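Local structure of magnesium and cobalt efflux protein CorC (Neisseria meningitidis serogroup B, 3OI8) at residues Met44-Arg47 with Ser48-Asn51; Lys126-Glu130 with Gln131-Met135. The protein probably takes part in magnesium and cobalt ion transport, and binds adenosine in the tandem CBS-domain region that makes up most of this fragment. All coordinates share one frame; numbering follows the deposited sequence.

Contact 1: residues Met44-Arg47 with Ser48-Asn51; sequences MITR and SRMN. With ADN (adenosine), chain C.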
loop_
_atom_site.group_PDB
_atom_site.type_symbol
_atom_site.label_atom_id
_atom_site.label_comp_id
_atom_site.label_asym_id
_atom_site.label_seq_id
_atom_site.Cartn_x
_atom_site.Cartn_y
_atom_site.Cartn_z
HETATM N N MSE A 44 14.766 -3.381 -2.471
HETATM C CA MSE A 44 15.094 -2.921 -1.128
HETATM C C MSE A 44 15.831 -1.584 -1.085
HETATM O O MSE A 44 16.457 -1.157 -2.061
HETATM C CB MSE A 44 15.908 -3.976 -0.384
HETATM C CG MSE A 44 17.284 -4.201 -0.974
HETATM SE SE MSE A 44 18.361 -5.307 0.205
HETATM C CE MSE A 44 19.717 -5.861 -1.080
ATOM N N ILE A 45 15.724 -0.921 0.062
ATOM C CA ILE A 45 16.548 0.240 0.383
ATOM C C ILE A 45 17.752 -0.242 1.181
ATOM O O ILE A 45 17.594 -0.897 2.207
ATOM C CB ILE A 45 15.749 1.241 1.216
ATOM C CG1 ILE A 45 14.532 1.712 0.410
ATOM C CG2 ILE A 45 16.645 2.413 1.654
ATOM C CD1 ILE A 45 13.502 2.430 1.244
ATOM N N THR A 46 18.957 0.063 0.709
ATOM C CA THR A 46 20.157 -0.514 1.313
ATOM C C THR A 46 20.401 0.043 2.720
ATOM O O THR A 46 20.010 1.173 3.003
ATOM C CB THR A 46 21.399 -0.258 0.448
ATOM O OG1 THR A 46 22.489 -1.044 0.953
ATOM C CG2 THR A 46 21.767 1.228 0.471
ATOM N N ARG A 47 21.062 -0.744 3.577
ATOM C CA ARG A 47 21.281 -0.374 4.987
ATOM C C ARG A 47 21.763 1.058 5.198
ATOM O O ARG A 47 21.171 1.821 5.959
ATOM C CB ARG A 47 22.275 -1.332 5.649
ATOM C CG ARG A 47 22.584 -1.010 7.106
ATOM C CD ARG A 47 23.769 -1.855 7.601
ATOM N NE ARG A 47 25.007 -1.586 6.863
ATOM C CZ ARG A 47 25.470 -2.335 5.858
ATOM N NH1 ARG A 47 24.796 -3.405 5.457
ATOM N NH2 ARG A 47 26.616 -2.025 5.250
ATOM N N SER A 48 22.849 1.424 4.536
ATOM C CA SER A 48 23.436 2.737 4.757
ATOM C C SER A 48 22.499 3.890 4.376
ATOM O O SER A 48 22.803 5.044 4.648
ATOM C CB SER A 48 24.795 2.860 4.047
ATOM O OG SER A 48 24.759 2.286 2.747
ATOM N N ARG A 49 21.353 3.578 3.772
ATOM C CA ARG A 49 20.410 4.618 3.341
ATOM C C ARG A 49 19.058 4.611 4.069
ATOM O O ARG A 49 18.204 5.469 3.814
ATOM C CB ARG A 49 20.166 4.526 1.830
ATOM C CG ARG A 49 21.410 4.791 1.001
ATOM C CD ARG A 49 21.125 4.677 -0.491
ATOM N NE ARG A 49 22.349 4.826 -1.277
ATOM C CZ ARG A 49 22.412 4.705 -2.600
ATOM N NH1 ARG A 49 21.317 4.425 -3.300
ATOM N NH2 ARG A 49 23.573 4.858 -3.221
HETATM N N MSE A 50 18.844 3.648 4.959
HETATM C CA MSE A 50 17.571 3.600 5.678
HETATM C C MSE A 50 17.469 4.758 6.660
HETATM O O MSE A 50 18.467 5.148 7.260
HETATM C CB MSE A 50 17.466 2.319 6.491
HETATM C CG MSE A 50 17.726 1.062 5.732
HETATM SE SE MSE A 50 17.595 -0.396 6.992
HETATM C CE MSE A 50 19.031 0.103 8.204
ATOM N N ASN A 51 16.261 5.287 6.847
ATOM C CA ASN A 51 16.014 6.260 7.904
ATOM C C ASN A 51 15.520 5.519 9.138
ATOM O O ASN A 51 14.448 4.909 9.098
ATOM C CB ASN A 51 14.971 7.301 7.467
ATOM C CG ASN A 51 15.488 8.233 6.383
ATOM O OD1 ASN A 51 14.807 8.474 5.389
ATOM N ND2 ASN A 51 16.696 8.761 6.573
HETATM O "O5'" ADN C . 8.380 7.069 1.969
HETATM C "C5'" ADN C . 8.442 7.335 0.591
HETATM C "C4'" ADN C . 9.473 6.385 -0.090
HETATM O "O4'" ADN C . 10.712 6.349 0.679
HETATM C "C3'" ADN C . 8.930 4.942 -0.176
HETATM O "O3'" ADN C . 8.487 4.679 -1.480
HETATM C "C2'" ADN C . 10.106 4.062 0.170
HETATM O "O2'" ADN C . 10.794 3.683 -1.000
HETATM C "C1'" ADN C . 11.036 4.956 0.991
HETATM N N9 ADN C . 10.897 4.716 2.426
HETATM C C8 ADN C . 9.609 4.517 3.212
HETATM N N7 ADN C . 9.985 4.357 4.661
HETATM C C5 ADN C . 11.515 4.469 4.766
HETATM C C6 ADN C . 12.487 4.398 5.983
HETATM N N6 ADN C . 11.946 4.233 7.332
HETATM N N1 ADN C . 13.922 4.542 5.772
HETATM C C2 ADN C . 14.483 4.764 4.374
HETATM N N3 ADN C . 13.529 4.838 3.180
HETATM C C4 ADN C . 12.068 4.692 3.393
HETATM O O HOH W 1 24.686 -0.311 2.268
#
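Thr46 turns OG1 anti to its backbone N (chi1 -170°), which leaves CG2 between N and the carbonyl carbon, on the side of Arg49. The arginine sends CG back beside its own N (chi1 -64°) and then runs extended to NE. The two side chains cross at an angle. Thr46 CG2 lies 3.6 Å from Arg49 CG, so the methyl packs on the aliphatic stem of the arginine. The hydroxyl of the threonine meets water. Thr46 OG1 and Ser48 OG share one water molecule, at 2.7 Å from Thr46 OG1, and this bridges the two hydroxyls across the turn.

The backbone holds the turn with two successive i to i+3 bonds. Arg49 N donates to Thr46 O at 2.9 Å, and Met50 N donates to Arg47 O at 3.1 Å. Met50 is selenomethionine. Its side chain curls over Arg47, with Met50 CE 3.9 Å from Arg47 CG. The guanidinium of Arg47 is tied through NH1 to the backbone O of Thr145 at the start of the neighbouring strand 145-150. Ile45 CG2 packs loosely against the Arg49 backbone.

Ile45 CD1, at the end of the CG1 branch, lies against the purine near N3. The modelled approach there is too close to be relied on. Asn51 N donates to adenine N1 at 2.7 Å, and adenine N6 returns a bond to Asn51 O. The N1 and N6 positions are thus paired with main-chain atoms of one residue. The Asn51 side chain bonds through OD1 to His71, which itself bonds the ligand. The strand and the short 3-10 turn bring Ile45 and the Asn51 backbone to one side of the adenosine pocket of a CBS-domain pair.

Contact 2: residues Lys126-Glu130 with Gln131-Met135; sequences KEFRE and QRNHM. With ADN (adenosine), chain F.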
loop_
_atom_site.group_PDB
_atom_site.type_symbol
_atom_site.label_atom_id
_atom_site.label_comp_id
_atom_site.label_asym_id
_atom_site.label_seq_id
_atom_site.Cartn_x
_atom_site.Cartn_y
_atom_site.Cartn_z
ATOM N N LYS A 126 2.748 -11.608 -1.142
ATOM C CA LYS A 126 1.697 -12.438 -0.566
ATOM C C LYS A 126 1.724 -12.335 0.945
ATOM O O LYS A 126 0.685 -12.167 1.589
ATOM C CB LYS A 126 1.849 -13.897 -0.994
ATOM C CG LYS A 126 0.745 -14.800 -0.452
ATOM C CD LYS A 126 0.605 -16.095 -1.250
ATOM C CE LYS A 126 1.521 -17.197 -0.728
ATOM N NZ LYS A 126 2.959 -16.915 -0.983
ATOM N N GLU A 127 2.920 -12.419 1.512
ATOM C CA GLU A 127 3.090 -12.276 2.959
ATOM C C GLU A 127 2.735 -10.882 3.511
ATOM O O GLU A 127 2.127 -10.776 4.582
ATOM C CB GLU A 127 4.489 -12.724 3.379
ATOM C CG GLU A 127 4.660 -14.231 3.230
ATOM C CD GLU A 127 6.105 -14.673 3.249
ATOM O OE1 GLU A 127 6.906 -14.089 4.013
ATOM O OE2 GLU A 127 6.437 -15.614 2.495
ATOM N N PHE A 128 3.081 -9.826 2.777
ATOM C CA PHE A 128 2.652 -8.483 3.171
ATOM C C PHE A 128 1.127 -8.419 3.219
ATOM O O PHE A 128 0.559 -7.852 4.152
ATOM C CB PHE A 128 3.146 -7.432 2.189
ATOM C CG PHE A 128 4.553 -6.943 2.471
ATOM C CD1 PHE A 128 5.037 -6.891 3.762
ATOM C CD2 PHE A 128 5.361 -6.495 1.442
ATOM C CE1 PHE A 128 6.321 -6.412 4.021
ATOM C CE2 PHE A 128 6.643 -6.017 1.688
ATOM C CZ PHE A 128 7.122 -5.979 2.980
ATOM N N ARG A 129 0.472 -8.981 2.205
ATOM C CA ARG A 129 -0.991 -8.892 2.117
ATOM C C ARG A 129 -1.646 -9.693 3.236
ATOM O O ARG A 129 -2.621 -9.252 3.834
ATOM C CB ARG A 129 -1.501 -9.320 0.728
ATOM C CG ARG A 129 -1.364 -8.229 -0.348
ATOM C CD ARG A 129 -1.771 -8.707 -1.748
ATOM N NE ARG A 129 -3.219 -8.846 -1.917
ATOM C CZ ARG A 129 -3.797 -9.612 -2.845
ATOM N NH1 ARG A 129 -3.052 -10.322 -3.688
ATOM N NH2 ARG A 129 -5.121 -9.677 -2.928
ATOM N N GLU A 130 -1.079 -10.854 3.548
ATOM C CA GLU A 130 -1.597 -11.695 4.621
ATOM C C GLU A 130 -1.399 -11.092 6.017
ATOM O O GLU A 130 -2.364 -10.934 6.762
ATOM C CB GLU A 130 -0.976 -13.094 4.556
ATOM C CG GLU A 130 -1.432 -13.916 3.358
ATOM C CD GLU A 130 -0.761 -15.277 3.289
ATOM O OE1 GLU A 130 0.153 -15.539 4.104
ATOM O OE2 GLU A 130 -1.145 -16.084 2.413
ATOM N N GLN A 131 -0.150 -10.769 6.358
ATOM C CA GLN A 131 0.211 -10.286 7.687
ATOM C C GLN A 131 -0.225 -8.849 7.914
ATOM O O GLN A 131 0.055 -8.275 8.968
ATOM C CB GLN A 131 1.731 -10.329 7.883
ATOM C CG GLN A 131 2.416 -11.644 7.566
ATOM C CD GLN A 131 3.937 -11.502 7.569
ATOM O OE1 GLN A 131 4.509 -10.760 6.761
ATOM N NE2 GLN A 131 4.595 -12.206 8.485
ATOM N N ARG A 132 -0.877 -8.253 6.922
ATOM C CA ARG A 132 -1.159 -6.823 6.972
ATOM C C ARG A 132 0.129 -6.092 7.320
ATOM O O ARG A 132 0.134 -5.138 8.096
ATOM C CB ARG A 132 -2.239 -6.517 8.008
ATOM C CG ARG A 132 -3.650 -6.867 7.567
ATOM C CD ARG A 132 -4.097 -5.990 6.414
ATOM N NE ARG A 132 -5.549 -5.977 6.289
ATOM C CZ ARG A 132 -6.352 -5.226 7.036
ATOM N NH1 ARG A 132 -5.840 -4.428 7.964
ATOM N NH2 ARG A 132 -7.665 -5.274 6.857
ATOM N N ASN A 133 1.225 -6.579 6.748
ATOM C CA ASN A 133 2.546 -6.017 6.964
ATOM C C ASN A 133 2.829 -4.998 5.870
ATOM O O ASN A 133 2.271 -5.101 4.766
ATOM C CB ASN A 133 3.603 -7.130 6.910
ATOM C CG ASN A 133 4.774 -6.845 7.809
ATOM O OD1 ASN A 133 4.603 -6.249 8.876
ATOM N ND2 ASN A 133 5.980 -7.250 7.387
ATOM N N HIS A 134 3.691 -4.023 6.167
ATOM C CA HIS A 134 4.081 -3.020 5.172
ATOM C C HIS A 134 5.591 -2.907 4.961
ATOM O O HIS A 134 6.050 -2.399 3.938
ATOM C CB HIS A 134 3.527 -1.650 5.556
ATOM C CG HIS A 134 2.060 -1.515 5.313
ATOM N ND1 HIS A 134 1.126 -1.609 6.322
ATOM C CD2 HIS A 134 1.362 -1.321 4.168
ATOM C CE1 HIS A 134 -0.084 -1.472 5.810
ATOM N NE2 HIS A 134 0.031 -1.294 4.506
HETATM N N MSE A 135 6.359 -3.369 5.937
HETATM C CA MSE A 135 7.811 -3.246 5.855
HETATM C C MSE A 135 8.470 -4.502 6.406
HETATM O O MSE A 135 7.970 -5.110 7.353
HETATM C CB MSE A 135 8.281 -1.983 6.605
HETATM C CG MSE A 135 9.778 -1.908 6.914
HETATM SE SE MSE A 135 10.277 -0.253 7.866
HETATM C CE MSE A 135 10.008 1.027 6.408
HETATM O "O5'" ADN F . -6.818 -1.112 5.369
HETATM C "C5'" ADN F . -7.653 -2.152 5.812
HETATM C "C4'" ADN F . -9.020 -2.091 5.065
HETATM O "O4'" ADN F . -9.750 -0.886 5.439
HETATM C "C3'" ADN F . -8.827 -2.060 3.530
HETATM O "O3'" ADN F . -9.766 -2.901 2.914
HETATM C "C2'" ADN F . -9.118 -0.639 3.130
HETATM O "O2'" ADN F . -9.767 -0.582 1.879
HETATM C "C1'" ADN F . -10.116 -0.203 4.201
HETATM N N9 ADN F . -9.992 1.229 4.396
HETATM C C8 ADN F . -8.770 2.108 4.173
HETATM N N7 ADN F . -9.169 3.520 4.513
HETATM C C5 ADN F . -10.640 3.491 4.954
HETATM C C6 ADN F . -11.618 4.599 5.425
HETATM N N6 ADN F . -11.179 5.986 5.527
HETATM N N1 ADN F . -12.984 4.240 5.774
HETATM C C2 ADN F . -13.477 2.805 5.691
HETATM N N3 ADN F . -12.516 1.716 5.231
HETATM C C4 ADN F . -11.133 2.082 4.873
#
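The C-terminal end of helix 121-130 and the turn that leads into strand 135-139 make this contact. Gln131 N closes the helix with a nearly straight bond of 2.9 Å to Glu127 O, the last regular i to i+4 link here. Arg132 then takes positive phi (49°) and turns the chain out of the helix. Asn133 N folds back to Phe128 O at 3.0 Å and meets it in the carbonyl plane, on a lone pair. This i to i+5 bond draws the outgoing chain alongside the last turn.

Phe128 carries the side-chain part of the contact. Its CG lies beside the backbone N (chi1 -85°), and the ring reaches along the departing chain. Asn133 CB sits at the ring edge, in its plane, 3.5 Å from Phe128 CD1. The Asn133 amide crosses the ring obliquely, with the two planes 45° apart, and Asn133 ND2 comes to 3.5 Å from Phe128 CE1. His134 O lies over one face of the ring, 3.9 Å from Phe128 CZ. Beyond these segments Phe128 packs on Phe151 and Ile154 of helix 151-154.

In the CBS fold this turn joins a helix to a strand of the sheet, and here it also faces the second subunit. His134 NE2 is hydrogen-bonded to Glu152 of that subunit, and Lys126 NZ forms a salt bridge with Asp24 of the same neighbour. Arg132 is poorly ordered. As modelled, one face of its guanidinium looks toward the ribose side of an adenosine in the second subunit, with Arg132 NH2 3.3 Å from adenosine C5'. Met135, a selenomethionine, begins the strand and packs on Leu148, Thr150 and Pro75.

In the fold
Contact 1 and contact 2 lie in the two different CBS domains of the chain, with centres 20 Å apart. Their nearest atoms are about 6 Å apart and do not touch. Strand 145-150 stands between strands 45-46 and 135-139 in one sheet, and Leu148 meets both Ile45 and Met135. Both contacts supply the same adenosine pocket: Asn51 bonds the adenine and Ile45 packs on it, while the side chain of Met135 is about 4 Å from the same adenosine. Asp153, His71 and Arg73 add further hydrogen bonds to it. The side chain of His134 is about 3 Å from that of Arg73.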